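Local structure of ribulose-bisphosphate carboxylase (Alicyclobacillus acidocaldarius subsp. acidocaldarius, 4NAS) at residues K199-A204 with G208-Y213. The protein belongs to the large-chain family of ribulose-bisphosphate carboxylases and carries a catalytic domain of the TIM-barrel type. Sequence-based numbering, arbitrary orientation.
Sequences KADEIA and GRRTAY
Ala204 and Ala200, one turn apart on helix 189-207, turn their methyl groups to the chain that runs back along the helix after Gly208, a worked example of how a helix is closed off and its chain redirected into a strand. The packing is tight here because small side chains meet backbone. Ala204 CB lies 3.3 Å from Arg209 O, which also receives a CA-H...O contact from Ala204 CA, while Ala200 CB comes within 3.5 Å of Thr211 O and rests against Arg210 CG. Between the two backbones sits one water, which donates to Ala200 O and to Arg209 O and accepts from Thr211 N, so that it joins polar groups which do not bond to each other directly. Thr211 OG1 is hydrogen-bonded to Val172 O, and the threonine side chain touches Ala168 of helix 157-168. At the turn itself Gly208 N donates to Ala204 O over 2.6 Å, from a position tilted out of the carbonyl plane; Gly208 leaves the helix with positive phi, a conformation that glycine adopts readily. Toward solvent the contact is looser. Arg210 reaches alongside the helix to Asp201, its CG trans to the backbone nitrogen (chi1 -178°) and its chain extended as far as NE. The carboxylate oxygen OD1 meets the guanidinium at its edge, 3.3 Å from NE, but the N-H points poorly at it (128°) and the two planes stand 48° apart: a weak, exposed salt bridge. Arg209 departs on another course, its NH1 bonded to Gly171 O. Helix 189-207, the glycine turn and strand 214-216, which lies parallel to 238-242, together form the helix-to-strand connection characteristic of an alpha/beta TIM barrel.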
loop_
_atom_site.group_PDB
_atom_site.type_symbol
_atom_site.label_atom_id
_atom_site.label_comp_id
_atom_site.label_asym_id
_atom_site.label_seq_id
_atom_site.Cartn_x
_atom_site.Cartn_y
_atom_site.Cartn_z
ATOM N N LYS B 199 13.105 -20.484 -27.461
ATOM C CA LYS B 199 12.466 -19.894 -28.630
ATOM C C LYS B 199 13.248 -18.660 -29.048
ATOM O O LYS B 199 13.532 -18.466 -30.233
ATOM C CB LYS B 199 11.018 -19.525 -28.308
ATOM C CG LYS B 199 10.179 -19.085 -29.498
ATOM C CD LYS B 199 9.975 -20.227 -30.524
ATOM C CE LYS B 199 8.843 -19.880 -31.493
ATOM N NZ LYS B 199 9.042 -20.471 -32.859
ATOM N N ALA B 200 13.619 -17.844 -28.057
ATOM C CA ALA B 200 14.436 -16.659 -28.298
ATOM C C ALA B 200 15.739 -17.001 -29.024
ATOM O O ALA B 200 16.172 -16.267 -29.908
ATOM C CB ALA B 200 14.734 -15.910 -26.982
ATOM N N ASP B 201 16.350 -18.117 -28.644
ATOM C CA ASP B 201 17.604 -18.556 -29.241
ATOM C C ASP B 201 17.428 -18.895 -30.716
ATOM O O ASP B 201 18.236 -18.503 -31.559
ATOM C CB ASP B 201 18.157 -19.761 -28.480
ATOM C CG ASP B 201 18.849 -19.367 -27.192
ATOM O OD1 ASP B 201 19.333 -18.221 -27.108
ATOM O OD2 ASP B 201 18.918 -20.201 -26.265
ATOM N N GLU B 202 16.369 -19.635 -31.014
ATOM C CA GLU B 202 16.010 -19.949 -32.381
ATOM C C GLU B 202 15.830 -18.669 -33.193
ATOM O O GLU B 202 16.421 -18.514 -34.260
ATOM C CB GLU B 202 14.725 -20.780 -32.393
ATOM C CG GLU B 202 14.134 -21.039 -33.768
ATOM C CD GLU B 202 12.753 -21.673 -33.683
ATOM O OE1 GLU B 202 12.588 -22.642 -32.910
ATOM O OE2 GLU B 202 11.830 -21.195 -34.377
ATOM N N ILE B 203 15.037 -17.740 -32.668
ATOM C CA ILE B 203 14.679 -16.536 -33.414
ATOM C C ILE B 203 15.865 -15.579 -33.664
ATOM O O ILE B 203 15.943 -14.920 -34.713
ATOM C CB ILE B 203 13.482 -15.827 -32.746
ATOM C CG1 ILE B 203 12.214 -16.643 -32.985
ATOM C CG2 ILE B 203 13.282 -14.428 -33.292
ATOM C CD1 ILE B 203 11.037 -16.144 -32.184
ATOM N N ALA B 204 16.808 -15.540 -32.728
ATOM C CA ALA B 204 17.977 -14.670 -32.853
ATOM C C ALA B 204 18.791 -14.964 -34.113
ATOM O O ALA B 204 19.525 -14.103 -34.598
ATOM C CB ALA B 204 18.863 -14.789 -31.622
ATOM N N GLY B 208 19.057 -11.567 -35.121
ATOM C CA GLY B 208 20.368 -11.115 -34.672
ATOM C C GLY B 208 20.345 -10.640 -33.228
ATOM O O GLY B 208 21.329 -10.119 -32.708
ATOM N N ARG B 209 19.205 -10.831 -32.582
ATOM C CA ARG B 209 19.017 -10.394 -31.207
ATOM C C ARG B 209 18.285 -11.462 -30.414
ATOM O O ARG B 209 17.296 -12.024 -30.881
ATOM C CB ARG B 209 18.219 -9.086 -31.196
ATOM C CG ARG B 209 17.957 -8.496 -29.810
ATOM C CD ARG B 209 17.351 -7.099 -29.922
ATOM N NE ARG B 209 18.252 -6.187 -30.620
ATOM C CZ ARG B 209 17.984 -5.600 -31.789
ATOM N NH1 ARG B 209 16.815 -5.793 -32.397
ATOM N NH2 ARG B 209 18.882 -4.796 -32.344
ATOM N N ARG B 210 18.771 -11.761 -29.215
ATOM C CA ARG B 210 18.028 -12.647 -28.332
ATOM C C ARG B 210 17.098 -11.790 -27.488
ATOM O O ARG B 210 17.546 -11.018 -26.642
ATOM C CB ARG B 210 18.955 -13.461 -27.435
ATOM C CG ARG B 210 18.220 -14.434 -26.537
ATOM C CD ARG B 210 19.180 -15.219 -25.647
ATOM N NE ARG B 210 18.476 -16.141 -24.751
ATOM C CZ ARG B 210 17.972 -15.801 -23.568
ATOM N NH1 ARG B 210 17.352 -16.710 -22.830
ATOM N NH2 ARG B 210 18.087 -14.556 -23.119
ATOM N N THR B 211 15.804 -11.920 -27.749
ATOM C CA THR B 211 14.776 -11.135 -27.090
ATOM C C THR B 211 14.619 -11.625 -25.654
ATOM O O THR B 211 14.451 -12.811 -25.428
ATOM C CB THR B 211 13.452 -11.287 -27.864
ATOM O OG1 THR B 211 13.588 -10.697 -29.163
ATOM C CG2 THR B 211 12.300 -10.644 -27.142
ATOM N N ALA B 212 14.689 -10.706 -24.694
ATOM C CA ALA B 212 14.658 -11.051 -23.269
ATOM C C ALA B 212 13.240 -11.133 -22.714
ATOM O O ALA B 212 12.314 -10.558 -23.264
ATOM C CB ALA B 212 15.468 -10.039 -22.474
ATOM N N TYR B 213 13.072 -11.839 -21.606
ATOM C CA TYR B 213 11.740 -12.045 -21.051
ATOM C C TYR B 213 11.641 -11.470 -19.630
ATOM O O TYR B 213 12.443 -11.795 -18.776
ATOM C CB TYR B 213 11.397 -13.539 -21.110
ATOM C CG TYR B 213 10.091 -13.971 -20.453
ATOM C CD1 TYR B 213 8.937 -13.201 -20.532
ATOM C CD2 TYR B 213 10.018 -15.183 -19.785
ATOM C CE1 TYR B 213 7.762 -13.611 -19.928
ATOM C CE2 TYR B 213 8.867 -15.603 -19.195
ATOM C CZ TYR B 213 7.733 -14.819 -19.260
ATOM O OH TYR B 213 6.585 -15.287 -18.657
HETATM O O HOH W 1 14.835 -13.610 -30.049
#